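Local coordinates for citrate lyase subunit beta-like protein (Mycobacterium tuberculosis H37Rv, PDB 6CHU), which acts as a magnesium-dependent carbon-carbon lyase of the HpcH/HpaI aldolase family, with roles in itaconate dissimilation and leucine catabolism, at residues 86-90 against 91-95; 102-105 against 106-110; 146-149 against 150-153. All coordinates share one frame; numbering follows the deposited sequence.

Contact 1. Residues 86-90 against 91-95. With EDO (1,2-ethanediol), chain G.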
loop_
_atom_site.group_PDB
_atom_site.type_symbol
_atom_site.label_atom_id
_atom_site.label_comp_id
_atom_site.label_asym_id
_atom_site.label_seq_id
_atom_site.Cartn_x
_atom_site.Cartn_y
_atom_site.Cartn_z
ATOM N N GLU A 86 29.405 -21.751 -1.172
ATOM C CA GLU A 86 30.671 -22.465 -1.073
ATOM C C GLU A 86 31.849 -21.505 -1.178
ATOM O O GLU A 86 32.805 -21.598 -0.400
ATOM C CB GLU A 86 30.751 -23.539 -2.150
ATOM C CG GLU A 86 29.792 -24.681 -1.909
ATOM C CD GLU A 86 29.554 -25.518 -3.151
ATOM O OE1 GLU A 86 30.179 -25.238 -4.199
ATOM O OE2 GLU A 86 28.730 -26.450 -3.079
ATOM N N ALA A 87 31.791 -20.565 -2.124
ATOM C CA ALA A 87 32.883 -19.607 -2.268
ATOM C C ALA A 87 33.003 -18.716 -1.039
ATOM O O ALA A 87 34.118 -18.393 -0.605
ATOM C CB ALA A 87 32.682 -18.764 -3.527
ATOM N N LEU A 88 31.866 -18.324 -0.458
ATOM C CA LEU A 88 31.871 -17.443 0.706
ATOM C C LEU A 88 32.520 -18.093 1.915
ATOM O O LEU A 88 33.004 -17.387 2.810
ATOM C CB LEU A 88 30.448 -17.048 1.057
ATOM C CG LEU A 88 29.911 -15.849 0.298
ATOM C CD1 LEU A 88 28.400 -15.756 0.490
ATOM C CD2 LEU A 88 30.619 -14.591 0.801
ATOM N N ALA A 89 32.509 -19.428 1.971
ATOM C CA ALA A 89 33.060 -20.143 3.118
ATOM C C ALA A 89 34.500 -19.733 3.404
ATOM O O ALA A 89 34.909 -19.629 4.570
ATOM C CB ALA A 89 32.981 -21.648 2.871
ATOM N N GLY A 90 35.285 -19.503 2.356
ATOM C CA GLY A 90 36.679 -19.146 2.524
ATOM C C GLY A 90 36.933 -17.654 2.524
ATOM O O GLY A 90 38.012 -17.205 2.127
ATOM N N THR A 91 35.944 -16.874 2.955
ATOM C CA THR A 91 36.063 -15.432 3.111
ATOM C C THR A 91 35.718 -15.041 4.541
ATOM O O THR A 91 35.254 -15.854 5.345
ATOM C CB THR A 91 35.134 -14.672 2.155
ATOM O OG1 THR A 91 33.776 -14.838 2.583
ATOM C CG2 THR A 91 35.286 -15.175 0.723
ATOM N N ALA A 92 35.930 -13.767 4.851
ATOM C CA ALA A 92 35.596 -13.242 6.163
ATOM C C ALA A 92 34.271 -12.500 6.163
ATOM O O ALA A 92 33.925 -11.871 7.169
ATOM C CB ALA A 92 36.712 -12.332 6.672
ATOM N N TYR A 93 33.524 -12.552 5.063
ATOM C CA TYR A 93 32.262 -11.832 4.992
ATOM C C TYR A 93 31.205 -12.542 5.825
ATOM O O TYR A 93 31.195 -13.771 5.935
ATOM C CB TYR A 93 31.806 -11.692 3.541
ATOM C CG TYR A 93 32.853 -11.006 2.691
ATOM C CD1 TYR A 93 33.303 -9.731 3.016
ATOM C CD2 TYR A 93 33.414 -11.637 1.591
ATOM C CE1 TYR A 93 34.276 -9.098 2.256
ATOM C CE2 TYR A 93 34.388 -11.011 0.820
ATOM C CZ TYR A 93 34.817 -9.744 1.161
ATOM O OH TYR A 93 35.783 -9.112 0.402
ATOM N N THR A 94 30.347 -11.747 6.453
ATOM C CA THR A 94 29.291 -12.242 7.325
ATOM C C THR A 94 27.895 -11.917 6.831
ATOM O O THR A 94 26.928 -12.520 7.322
ATOM C CB THR A 94 29.422 -11.635 8.731
ATOM O OG1 THR A 94 29.226 -10.217 8.631
ATOM C CG2 THR A 94 30.783 -11.913 9.325
ATOM N N THR A 95 27.754 -10.982 5.897
ATOM C CA THR A 95 26.459 -10.426 5.531
ATOM C C THR A 95 26.247 -10.591 4.035
ATOM O O THR A 95 27.116 -10.212 3.235
ATOM C CB THR A 95 26.375 -8.949 5.943
ATOM O OG1 THR A 95 26.600 -8.845 7.353
ATOM C CG2 THR A 95 25.003 -8.349 5.603
HETATM C C1 EDO G . 31.593 -17.541 5.666
HETATM O O1 EDO G . 32.340 -16.334 5.871
HETATM C C2 EDO G . 30.324 -17.213 4.891
HETATM O O2 EDO G . 29.441 -18.337 4.937
#
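The ring of Tyr93 meets Leu88 at its edge: methyl CD2 of Leu88 lies near the ring plane, 4.1 Å from Tyr93 CD2, and the two side chains cross at about a right angle. Beyond this pair, Leu59 of helix 52-61 and Thr69 and Val71 of strand 69-72 also touch the tyrosine, while its hydroxyl is fixed by a hydrogen bond with Leu64 N. The second flat group is the peptide carbonyl of Leu88, whose oxygen takes two bonds from Thr91. Thr91 OG1 donates over 2.7 Å to Leu88 O, only 17° off the carbonyl plane. Thr91 N reaches the same Leu88 O at 3.0 Å but from well above that plane, 57° out of it. The hydroxyl can fold back this way because chi1 of 71° sets OG1 between the backbone N and the carbonyl carbon of its own residue. Thr91 CG2 is left beside the backbone N, 3.7 Å from Ala87 O, and Leu88 CD2 rests against the hydroxyl, 3.6 Å from Thr91 OG1. The same OG1 also receives a weak bond of 3.4 Å from Tyr93 N, an ST turn that carries the chain on from the threonine. A 1,2-ethanediol, probably from the crystallisation liquor, lies against Leu88 and Ala89. Its O1 is 2.8 Å from Tyr93 O and also near Thr91 O, so its single proton could serve either carbonyl; the diol is bonded to Arg113 NE as well. Residues 88-91 thus form a type I turn closing helix 79-89, with a threonine side chain doubling the backbone bond, in an alpha-to-beta loop of the TIM barrel that leads from this helix into strand 95-98.

Contact 2. Residues 102-105 against 106-110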
loop_
_atom_site.group_PDB
_atom_site.type_symbol
_atom_site.label_atom_id
_atom_site.label_comp_id
_atom_site.label_asym_id
_atom_site.label_seq_id
_atom_site.Cartn_x
_atom_site.Cartn_y
_atom_site.Cartn_z
ATOM N N GLU A 102 11.740 -13.861 -1.374
ATOM C CA GLU A 102 10.306 -14.106 -1.470
ATOM C C GLU A 102 9.675 -14.802 -0.280
ATOM O O GLU A 102 8.449 -14.956 -0.272
ATOM C CB GLU A 102 9.986 -14.902 -2.748
ATOM C CG GLU A 102 10.165 -14.047 -3.996
ATOM C CD GLU A 102 9.836 -14.776 -5.277
ATOM O OE1 GLU A 102 9.281 -14.128 -6.193
ATOM O OE2 GLU A 102 10.130 -15.991 -5.372
ATOM N N SER A 103 10.449 -15.209 0.728
ATOM C CA SER A 103 9.847 -15.841 1.894
ATOM C C SER A 103 10.800 -15.752 3.074
ATOM O O SER A 103 12.016 -15.627 2.906
ATOM C CB SER A 103 9.504 -17.306 1.620
ATOM O OG SER A 103 10.693 -18.075 1.528
ATOM N N ALA A 104 10.233 -15.861 4.281
ATOM C CA ALA A 104 11.080 -16.011 5.461
ATOM C C ALA A 104 11.979 -17.237 5.331
ATOM O O ALA A 104 13.148 -17.211 5.739
ATOM C CB ALA A 104 10.218 -16.096 6.721
ATOM N N ALA A 105 11.456 -18.319 4.744
ATOM C CA ALA A 105 12.247 -19.541 4.624
ATOM C C ALA A 105 13.504 -19.322 3.780
ATOM O O ALA A 105 14.561 -19.899 4.075
ATOM C CB ALA A 105 11.387 -20.669 4.048
ATOM N N GLN A 106 13.419 -18.489 2.735
ATOM C CA GLN A 106 14.612 -18.205 1.933
ATOM C C GLN A 106 15.661 -17.468 2.753
ATOM O O GLN A 106 16.864 -17.676 2.560
ATOM C CB GLN A 106 14.255 -17.386 0.686
ATOM C CG GLN A 106 13.692 -18.219 -0.449
ATOM C CD GLN A 106 13.440 -17.374 -1.690
ATOM O OE1 GLN A 106 13.465 -16.145 -1.626
ATOM N NE2 GLN A 106 13.214 -18.033 -2.824
ATOM N N VAL A 107 15.224 -16.590 3.660
ATOM C CA VAL A 107 16.168 -15.889 4.525
ATOM C C VAL A 107 16.744 -16.841 5.557
ATOM O O VAL A 107 17.959 -16.857 5.808
ATOM C CB VAL A 107 15.491 -14.674 5.191
ATOM C CG1 VAL A 107 16.441 -14.027 6.202
ATOM C CG2 VAL A 107 15.063 -13.649 4.135
ATOM N N ILE A 108 15.887 -17.666 6.162
ATOM C CA ILE A 108 16.330 -18.571 7.218
ATOM C C ILE A 108 17.342 -19.580 6.692
ATOM O O ILE A 108 18.276 -19.967 7.414
ATOM C CB ILE A 108 15.093 -19.240 7.854
ATOM C CG1 ILE A 108 14.317 -18.212 8.679
ATOM C CG2 ILE A 108 15.485 -20.457 8.717
ATOM C CD1 ILE A 108 12.914 -18.659 9.040
ATOM N N GLU A 109 17.209 -20.005 5.429
ATOM C CA GLU A 109 18.173 -20.997 4.959
ATOM C C GLU A 109 19.572 -20.425 4.769
ATOM O O GLU A 109 20.499 -21.190 4.481
ATOM C CB GLU A 109 17.681 -21.665 3.669
ATOM C CG GLU A 109 17.536 -20.765 2.467
ATOM C CD GLU A 109 16.999 -21.512 1.254
ATOM O OE1 GLU A 109 16.780 -20.879 0.196
ATOM O OE2 GLU A 109 16.785 -22.737 1.369
ATOM N N LEU A 110 19.748 -19.118 4.953
ATOM C CA LEU A 110 21.053 -18.479 4.925
ATOM C C LEU A 110 21.668 -18.301 6.311
ATOM O O LEU A 110 22.823 -17.875 6.397
ATOM C CB LEU A 110 20.955 -17.115 4.228
ATOM C CG LEU A 110 20.423 -17.175 2.789
ATOM C CD1 LEU A 110 20.197 -15.772 2.182
ATOM C CD2 LEU A 110 21.369 -18.017 1.914
HETATM O O HOH W 1 12.935 -16.244 -5.218
#
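A serine N-cap starts helix 104-108: Ser103 OG accepts from Gln106 N at 3.0 Å, with the N-H pointing to it at 151°. With chi1 at 71°, OG of Ser103 is swung back over the first turn, where it meets this amide and also packs against Gln106 CG. The reciprocal half of a capping box would bring the Gln106 side chain to the backbone N of Ser103, but here it reaches one residue further back. Gln106 OE1 accepts from Glu102 N at 2.9 Å, the donor standing 38° out of the plane of the side-chain amide. The glutamine spans this gap because its chain is extended beyond CG. The other end of the same amide meets water: Gln106 NE2 gives a bond of 3.0 Å to water 1, which lies 2.8 Å from Glu102 OE2. If the water gives a proton to OE2, which is not certain, both ends of the amide are joined to the same residue. Glu102 OE1 is hydrogen-bonded to Thr121 OG1. In the TIM barrel this helix is the short connection of a beta-alpha-beta crossover from strand 95-98 to strand 114-119; Gln106 lies on Leu98 of the first strand and Val107 on Val115 of the second. The backbone bonds are stronger after the first turn. Val107 N makes only a weak bond with Ser103 O, whereas Ile108 N meets Ala104 O at 2.8 Å, nearly in line with the carbonyl, and Glu109 N follows to Ala105 O at 3.0 Å. On the outer surface Ile108 folds its CG1 and CD1 over the Ala104 carbonyl, with CD1 4.4 Å from Ala104 CB. The helix ends as Leu110 N turns back to Val107 O.

Contact 3. Residues 146-149 against 150-153. With MG (magnesium ion), chain B.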
loop_
_atom_site.group_PDB
_atom_site.type_symbol
_atom_site.label_atom_id
_atom_site.label_comp_id
_atom_site.label_asym_id
_atom_site.label_seq_id
_atom_site.Cartn_x
_atom_site.Cartn_y
_atom_site.Cartn_z
ATOM N N ASP A 146 13.546 -5.293 -11.577
ATOM C CA ASP A 146 13.131 -6.697 -11.497
ATOM C C ASP A 146 11.672 -6.821 -11.065
ATOM O O ASP A 146 10.974 -7.749 -11.500
ATOM C CB ASP A 146 14.035 -7.491 -10.540
ATOM C CG ASP A 146 15.214 -8.163 -11.251
ATOM O OD1 ASP A 146 15.010 -8.740 -12.343
ATOM O OD2 ASP A 146 16.350 -8.129 -10.706
ATOM N N LEU A 147 11.189 -5.900 -10.226
ATOM C CA LEU A 147 9.771 -5.914 -9.871
ATOM C C LEU A 147 8.912 -5.813 -11.125
ATOM O O LEU A 147 8.048 -6.661 -11.375
ATOM C CB LEU A 147 9.457 -4.779 -8.896
ATOM C CG LEU A 147 7.970 -4.599 -8.580
ATOM C CD1 LEU A 147 7.448 -5.784 -7.795
ATOM C CD2 LEU A 147 7.715 -3.283 -7.841
ATOM N N ILE A 148 9.170 -4.800 -11.954
ATOM C CA ILE A 148 8.378 -4.615 -13.165
ATOM C C ILE A 148 8.590 -5.769 -14.131
ATOM O O ILE A 148 7.653 -6.213 -14.804
ATOM C CB ILE A 148 8.722 -3.265 -13.820
ATOM C CG1 ILE A 148 8.287 -2.116 -12.910
ATOM C CG2 ILE A 148 8.131 -3.174 -15.250
ATOM C CD1 ILE A 148 6.804 -1.988 -12.742
ATOM N N ALA A 149 9.831 -6.253 -14.246
ATOM C CA ALA A 149 10.093 -7.340 -15.183
ATOM C C ALA A 149 9.283 -8.575 -14.810
ATOM O O ALA A 149 8.621 -9.178 -15.662
ATOM C CB ALA A 149 11.583 -7.672 -15.206
ATOM N N THR A 150 9.324 -8.961 -13.535
ATOM C CA THR A 150 8.635 -10.172 -13.109
ATOM C C THR A 150 7.127 -9.983 -13.034
ATOM O O THR A 150 6.389 -10.968 -13.138
ATOM C CB THR A 150 9.196 -10.657 -11.765
ATOM O OG1 THR A 150 9.061 -9.634 -10.770
ATOM C CG2 THR A 150 10.679 -11.015 -11.903
ATOM N N LEU A 151 6.650 -8.744 -12.875
ATOM C CA LEU A 151 5.223 -8.472 -13.033
ATOM C C LEU A 151 4.754 -8.672 -14.467
ATOM O O LEU A 151 3.561 -8.889 -14.690
ATOM C CB LEU A 151 4.894 -7.035 -12.590
ATOM C CG LEU A 151 4.914 -6.754 -11.083
ATOM C CD1 LEU A 151 4.814 -5.245 -10.799
ATOM C CD2 LEU A 151 3.787 -7.487 -10.363
ATOM N N GLY A 152 5.660 -8.617 -15.440
ATOM C CA GLY A 152 5.299 -8.672 -16.840
ATOM C C GLY A 152 5.188 -7.329 -17.526
ATOM O O GLY A 152 4.641 -7.264 -18.630
ATOM N N GLY A 153 5.667 -6.255 -16.894
ATOM C CA GLY A 153 5.568 -4.924 -17.447
ATOM C C GLY A 153 6.810 -4.538 -18.226
ATOM O O GLY A 153 7.691 -5.355 -18.505
HETATM MG MG MG B . 17.383 -6.921 -9.410
HETATM O O HOH W 2 16.296 -5.144 -10.059
HETATM O O HOH W 3 8.455 -8.013 -18.433
HETATM O O HOH W 4 18.781 -6.831 -11.002
HETATM O O HOH W 5 18.346 -8.613 -8.654
#
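Leu147 and Leu151 lie side by side on the buried face of helix 144-151, pointing the same way, with Leu147 CG 3.9 Å from Leu151 CD1. Beside them Ile148 CD1 is 4.3 Å from Leu151 CD1, and Ile148 CG2 presses on the turn after the helix, 3.5 Å from Gly153 C. That turn is a Schellman motif: Gly153 N bonds Ile148 O at 2.9 Å and Gly152 N bonds Ala149 O at 3.0 Å, while Gly152 takes the positive phi of 97°. The Thr150 flank is more open: this exposed residue grips Asp146 O twice, through its N at 2.9 Å and its OG1 at 2.8 Å, from opposite faces of the carbonyl plane. At the C-terminal turn water 3 bridges Ala149 O and Gly153 O. At the start of the segment, Asp146 OD2 binds the magnesium ion and is hydrogen-bonded to Lys100 NZ; Asp146 N holds water 2, itself a magnesium ligand. The leucines and Ile148 pack on Val166 and Val170 of helix 165-180, while Asp146, Ile148, Ala149 and Leu151 also meet Pro263, His267 and Val209 of a neighbouring subunit.

The contacts follow one another along the TIM barrel. Contact 1 lies before strand 95-98, at the end of the barrel away from the metal; contact 2 follows that strand, and contact 3 follows strand 137-142 on the metal side. Contacts 1 and 2 have centres 18 Å apart and share Arg113, bonded to the diol of the first and to Leu110 O of the second. Contacts 2 and 3 come within about 6 Å at their nearest atoms, and Thr121 touches both, through Glu102 and Thr150. Contact 3 supplies one magnesium ligand, Asp146; Glu120 is the other protein residue of the metal site. The Glu102 side chain is about 11 Å from magnesium, and Leu88 about 9 Å from substrate-binding Arg72.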